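Local coordinates for WGR domain-containing protein (Bacteroides fragilis, PDB 2RA8) that is of unknown function but joins a WGR domain, a type also found in poly(ADP-ribose) polymerases, to a leucine-rich repeat domain, at residues M171-L185 against N194-S208. Sequence-based numbering, arbitrary orientation.
Sequences MPLLNNLKIKGTNNL and NLKSLEIISGGLPDS
Leu177 and Leu198 lie side by side on two neighbouring parallel strands, 176-180 and 197-201, of a leucine-rich repeat domain. The two are inner, adjacent strands of its ten-stranded parallel sheet. The ladder runs from Ser197 N on Asn175 O to Gly181 N on Ile201 O, and the strand axes differ by only 6°. Asn175 O also takes the N-H of Lys196, so two donors grip one oxygen where the ladder begins.

Leu177, Ile179, Leu198 and Ile200 fill the buried face. The CD1 methyl of Leu177 sits 3.8 Å from CD1 of Leu198 and 4.2 Å from CD2 of Leu195, which crosses it from the preceding loop. Leu168 of helix 165-169 also packs on Leu177. Further along, CG2 of Ile200 is a bump that meets CG2 of Thr182 at 3.7 Å, and CD1 of Leu205 lies 3.9 Å from that same Thr182 methyl. Ile200 also touches Val209, and Leu205 touches Val210, both of helix 207-215.

The other face carries Asn176, Ser197, Lys178, Glu199, Lys180 and Ile201, all partly exposed. Lys178 is fully extended and runs beside Glu199. Its NZ stays 4.4 Å from Glu199 OE1, too far for a salt bridge, and makes a cation-pi contact with Phe145. Its CE rests on CD1 of Ile201. Water bridges Leu177 O and Ser197 OG.

Past the strands, Thr182 plugs the bend made by Ser202, Gly204 and Pro206. Its OG1 lies between backbone N and carbonyl carbon (chi1 52°), which turns the hydroxyl to Ser202 and sets the methyl against Ile200. Pro206 meets it with the CD corner of its ring, 3.7 Å from Thr182 OG1. Ser202 OG accepts from Gly204 N in an ST turn and shares a 2.6 Å hydrogen bond with Thr182 OG1.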
loop_
_atom_site.group_PDB
_atom_site.type_symbol
_atom_site.label_atom_id
_atom_site.label_comp_id
_atom_site.label_asym_id
_atom_site.label_seq_id
_atom_site.Cartn_x
_atom_site.Cartn_y
_atom_site.Cartn_z
HETATM N N MSE A 171 5.139 5.548 31.191
HETATM C CA MSE A 171 3.878 5.961 30.584
HETATM C C MSE A 171 2.760 5.206 31.235
HETATM O O MSE A 171 2.174 4.303 30.648
HETATM C CB MSE A 171 3.906 5.670 29.080
HETATM C CG MSE A 171 4.989 6.449 28.376
HETATM SE SE MSE A 171 4.852 6.316 26.418
HETATM C CE MSE A 171 6.713 6.401 25.981
ATOM N N PRO A 172 2.432 5.568 32.482
ATOM C CA PRO A 172 1.360 4.876 33.204
ATOM C C PRO A 172 -0.046 5.055 32.677
ATOM O O PRO A 172 -0.945 4.306 33.055
ATOM C CB PRO A 172 1.526 5.386 34.637
ATOM C CG PRO A 172 2.045 6.791 34.441
ATOM C CD PRO A 172 3.048 6.626 33.306
ATOM N N LEU A 173 -0.245 6.035 31.798
ATOM C CA LEU A 173 -1.572 6.292 31.237
ATOM C C LEU A 173 -1.829 5.605 29.909
ATOM O O LEU A 173 -2.927 5.700 29.357
ATOM C CB LEU A 173 -1.797 7.808 31.098
ATOM C CG LEU A 173 -2.633 8.542 32.173
ATOM C CD1 LEU A 173 -2.393 7.957 33.553
ATOM C CD2 LEU A 173 -2.294 10.036 32.141
ATOM N N LEU A 174 -0.829 4.892 29.397
ATOM C CA LEU A 174 -0.971 4.173 28.127
ATOM C C LEU A 174 -2.048 3.122 28.186
ATOM O O LEU A 174 -2.116 2.353 29.151
ATOM C CB LEU A 174 0.327 3.458 27.751
ATOM C CG LEU A 174 1.448 4.230 27.067
ATOM C CD1 LEU A 174 2.542 3.247 26.660
ATOM C CD2 LEU A 174 0.904 4.960 25.845
ATOM N N ASN A 175 -2.904 3.079 27.168
ATOM C CA ASN A 175 -3.942 2.058 27.111
ATOM C C ASN A 175 -3.909 1.320 25.793
ATOM O O ASN A 175 -4.533 0.274 25.654
ATOM C CB ASN A 175 -5.349 2.648 27.349
ATOM C CG ASN A 175 -5.743 3.691 26.318
ATOM O OD1 ASN A 175 -5.637 3.470 25.110
ATOM N ND2 ASN A 175 -6.223 4.836 26.797
ATOM N N ASN A 176 -3.148 1.844 24.833
ATOM C CA ASN A 176 -3.023 1.233 23.504
ATOM C C ASN A 176 -1.551 1.101 23.142
ATOM O O ASN A 176 -0.868 2.094 22.911
ATOM C CB ASN A 176 -3.756 2.105 22.479
ATOM C CG ASN A 176 -3.807 1.480 21.096
ATOM O OD1 ASN A 176 -4.490 1.984 20.206
ATOM N ND2 ASN A 176 -3.084 0.387 20.908
ATOM N N LEU A 177 -1.056 -0.133 23.090
ATOM C CA LEU A 177 0.354 -0.392 22.799
ATOM C C LEU A 177 0.505 -1.222 21.555
ATOM O O LEU A 177 -0.092 -2.294 21.426
ATOM C CB LEU A 177 1.000 -1.152 23.956
ATOM C CG LEU A 177 2.438 -0.907 24.408
ATOM C CD1 LEU A 177 2.881 -2.156 25.125
ATOM C CD2 LEU A 177 3.380 -0.596 23.267
ATOM N N LYS A 178 1.327 -0.728 20.641
ATOM C CA LYS A 178 1.578 -1.403 19.382
ATOM C C LYS A 178 3.065 -1.338 19.159
ATOM O O LYS A 178 3.662 -0.259 19.229
ATOM C CB LYS A 178 0.838 -0.674 18.270
ATOM C CG LYS A 178 0.921 -1.291 16.891
ATOM C CD LYS A 178 -0.020 -0.520 15.977
ATOM C CE LYS A 178 0.036 -0.993 14.547
ATOM N NZ LYS A 178 -0.937 -0.191 13.750
ATOM N N ILE A 179 3.666 -2.500 18.910
ATOM C CA ILE A 179 5.105 -2.621 18.694
ATOM C C ILE A 179 5.377 -3.437 17.437
ATOM O O ILE A 179 4.773 -4.488 17.222
ATOM C CB ILE A 179 5.777 -3.345 19.880
ATOM C CG1 ILE A 179 5.430 -2.649 21.212
ATOM C CG2 ILE A 179 7.286 -3.370 19.687
ATOM C CD1 ILE A 179 5.752 -3.525 22.424
ATOM N N LYS A 180 6.298 -2.957 16.608
ATOM C CA LYS A 180 6.659 -3.648 15.374
ATOM C C LYS A 180 8.144 -3.906 15.422
ATOM O O LYS A 180 8.915 -2.976 15.617
ATOM C CB LYS A 180 6.314 -2.780 14.156
ATOM C CG LYS A 180 6.698 -3.390 12.813
ATOM C CD LYS A 180 6.206 -2.504 11.666
ATOM C CE LYS A 180 6.678 -3.046 10.322
ATOM N NZ LYS A 180 6.072 -2.315 9.179
ATOM N N GLY A 181 8.546 -5.169 15.235
ATOM C CA GLY A 181 9.954 -5.537 15.296
ATOM C C GLY A 181 10.150 -6.198 16.649
ATOM O O GLY A 181 9.719 -5.649 17.664
ATOM N N THR A 182 10.790 -7.362 16.690
ATOM C CA THR A 182 10.952 -8.054 17.967
ATOM C C THR A 182 12.339 -8.516 18.367
ATOM O O THR A 182 12.502 -9.147 19.416
ATOM C CB THR A 182 10.003 -9.259 18.030
ATOM O OG1 THR A 182 10.179 -10.058 16.853
ATOM C CG2 THR A 182 8.551 -8.791 18.106
ATOM N N ASN A 183 13.347 -8.225 17.552
ATOM C CA ASN A 183 14.716 -8.618 17.892
ATOM C C ASN A 183 15.147 -7.989 19.211
ATOM O O ASN A 183 15.205 -6.764 19.334
ATOM C CB ASN A 183 15.704 -8.171 16.800
ATOM C CG ASN A 183 15.550 -8.952 15.500
ATOM O OD1 ASN A 183 16.206 -8.643 14.500
ATOM N ND2 ASN A 183 14.693 -9.968 15.511
ATOM N N ASN A 184 15.461 -8.829 20.197
ATOM C CA ASN A 184 15.905 -8.357 21.511
ATOM C C ASN A 184 14.870 -7.507 22.211
ATOM O O ASN A 184 15.214 -6.612 22.986
ATOM C CB ASN A 184 17.198 -7.538 21.372
ATOM C CG ASN A 184 18.372 -8.369 20.883
ATOM O OD1 ASN A 184 19.176 -7.910 20.067
ATOM N ND2 ASN A 184 18.484 -9.596 21.391
ATOM N N LEU A 185 13.596 -7.777 21.949
ATOM C CA LEU A 185 12.523 -7.014 22.561
ATOM C C LEU A 185 12.069 -7.624 23.861
ATOM O O LEU A 185 12.103 -8.838 24.033
ATOM C CB LEU A 185 11.312 -6.931 21.609
ATOM C CG LEU A 185 9.990 -6.435 22.215
ATOM C CD1 LEU A 185 10.135 -4.977 22.648
ATOM C CD2 LEU A 185 8.862 -6.575 21.212
ATOM N N ASN A 194 -3.217 -0.808 33.190
ATOM C CA ASN A 194 -3.512 0.338 32.330
ATOM C C ASN A 194 -3.744 -0.045 30.887
ATOM O O ASN A 194 -4.541 0.595 30.194
ATOM C CB ASN A 194 -2.382 1.391 32.407
ATOM C CG ASN A 194 -1.017 0.832 32.008
ATOM O OD1 ASN A 194 -0.381 1.318 31.066
ATOM N ND2 ASN A 194 -0.558 -0.178 32.732
ATOM N N LEU A 195 -3.074 -1.100 30.425
ATOM C CA LEU A 195 -3.198 -1.545 29.022
ATOM C C LEU A 195 -4.524 -2.156 28.618
ATOM O O LEU A 195 -5.011 -3.099 29.252
ATOM C CB LEU A 195 -2.083 -2.554 28.683
ATOM C CG LEU A 195 -0.645 -2.092 28.424
ATOM C CD1 LEU A 195 -0.102 -1.366 29.630
ATOM C CD2 LEU A 195 0.236 -3.308 28.123
ATOM N N LYS A 196 -5.120 -1.622 27.555
ATOM C CA LYS A 196 -6.385 -2.143 27.040
ATOM C C LYS A 196 -6.152 -2.863 25.733
ATOM O O LYS A 196 -6.896 -3.781 25.373
ATOM C CB LYS A 196 -7.390 -1.016 26.774
ATOM C CG LYS A 196 -7.790 -0.211 28.009
ATOM C CD LYS A 196 -9.295 -0.291 28.242
ATOM C CE LYS A 196 -9.803 0.871 29.090
ATOM N NZ LYS A 196 -9.679 2.175 28.372
ATOM N N SER A 197 -5.126 -2.430 25.005
ATOM C CA SER A 197 -4.804 -3.036 23.722
ATOM C C SER A 197 -3.318 -3.264 23.562
ATOM O O SER A 197 -2.500 -2.374 23.816
ATOM C CB SER A 197 -5.313 -2.146 22.573
ATOM O OG SER A 197 -5.232 -2.828 21.335
ATOM N N LEU A 198 -2.974 -4.469 23.121
ATOM C CA LEU A 198 -1.594 -4.866 22.919
ATOM C C LEU A 198 -1.462 -5.635 21.634
ATOM O O LEU A 198 -2.044 -6.714 21.485
ATOM C CB LEU A 198 -1.127 -5.758 24.076
ATOM C CG LEU A 198 0.257 -6.403 23.928
ATOM C CD1 LEU A 198 1.318 -5.312 23.756
ATOM C CD2 LEU A 198 0.559 -7.273 25.149
ATOM N N GLU A 199 -0.704 -5.082 20.693
ATOM C CA GLU A 199 -0.483 -5.744 19.416
ATOM C C GLU A 199 0.979 -5.722 19.110
ATOM O O GLU A 199 1.619 -4.673 19.172
ATOM C CB GLU A 199 -1.241 -5.044 18.279
ATOM C CG GLU A 199 -0.774 -5.464 16.868
ATOM C CD GLU A 199 -1.706 -4.962 15.763
ATOM O OE1 GLU A 199 -2.239 -3.838 15.891
ATOM O OE2 GLU A 199 -1.893 -5.686 14.766
ATOM N N ILE A 200 1.529 -6.887 18.792
ATOM C CA ILE A 200 2.937 -6.979 18.467
ATOM C C ILE A 200 3.079 -7.571 17.082
ATOM O O ILE A 200 2.585 -8.663 16.803
ATOM C CB ILE A 200 3.691 -7.831 19.510
ATOM C CG1 ILE A 200 3.518 -7.215 20.914
ATOM C CG2 ILE A 200 5.163 -7.909 19.143
ATOM C CD1 ILE A 200 4.181 -8.008 22.031
ATOM N N ILE A 201 3.734 -6.822 16.204
ATOM C CA ILE A 201 3.967 -7.232 14.822
ATOM C C ILE A 201 5.383 -7.743 14.757
ATOM O O ILE A 201 6.331 -7.024 15.100
ATOM C CB ILE A 201 3.778 -6.030 13.871
ATOM C CG1 ILE A 201 2.353 -5.489 14.025
ATOM C CG2 ILE A 201 4.006 -6.447 12.421
ATOM C CD1 ILE A 201 2.159 -4.098 13.440
ATOM N N SER A 202 5.581 -8.913 14.222
ATOM C CA SER A 202 6.875 -9.592 14.294
ATOM C C SER A 202 7.055 -10.412 13.054
ATOM O O SER A 202 6.060 -11.019 12.539
ATOM C CB SER A 202 6.861 -10.538 15.466
ATOM O OG SER A 202 8.084 -11.150 15.692
ATOM N N GLY A 203 8.335 -10.582 12.648
ATOM C CA GLY A 203 8.676 -11.589 11.583
ATOM C C GLY A 203 9.032 -12.955 12.184
ATOM O O GLY A 203 9.138 -13.944 11.508
ATOM N N GLY A 204 9.111 -13.033 13.501
ATOM C CA GLY A 204 9.212 -14.300 14.132
ATOM C C GLY A 204 9.182 -14.021 15.625
ATOM O O GLY A 204 10.154 -13.556 16.207
ATOM N N LEU A 205 8.144 -14.453 16.277
ATOM C CA LEU A 205 7.960 -13.926 17.645
ATOM C C LEU A 205 8.694 -14.834 18.646
ATOM O O LEU A 205 8.366 -16.020 18.771
ATOM C CB LEU A 205 6.482 -13.726 18.001
ATOM C CG LEU A 205 6.163 -13.104 19.401
ATOM C CD1 LEU A 205 6.045 -11.549 19.392
ATOM C CD2 LEU A 205 4.727 -13.731 19.789
ATOM N N PRO A 206 9.715 -14.221 19.384
ATOM C CA PRO A 206 10.490 -15.022 20.339
ATOM C C PRO A 206 9.662 -15.464 21.529
ATOM O O PRO A 206 8.681 -14.814 21.886
ATOM C CB PRO A 206 11.615 -14.071 20.762
ATOM C CG PRO A 206 11.770 -13.169 19.584
ATOM C CD PRO A 206 10.337 -12.900 19.191
ATOM N N ASP A 207 10.049 -16.575 22.149
ATOM C CA ASP A 207 9.339 -17.077 23.319
ATOM C C ASP A 207 9.472 -16.107 24.475
ATOM O O ASP A 207 8.618 -16.058 25.358
ATOM C CB ASP A 207 9.892 -18.451 23.734
ATOM C CG ASP A 207 9.287 -19.597 22.930
ATOM O OD1 ASP A 207 9.827 -20.723 22.992
ATOM O OD2 ASP A 207 8.265 -19.375 22.246
ATOM N N SER A 208 10.545 -15.319 24.473
ATOM C CA SER A 208 10.769 -14.344 25.537
ATOM C C SER A 208 9.648 -13.339 25.594
ATOM O O SER A 208 9.213 -12.939 26.673
ATOM C CB SER A 208 12.102 -13.622 25.334
ATOM O OG SER A 208 12.247 -13.175 23.998
HETATM O O HOH W 1 -2.612 -2.053 20.312
HETATM O O HOH W 2 10.561 -9.066 13.773
HETATM O O HOH W 3 13.440 -11.159 22.715
#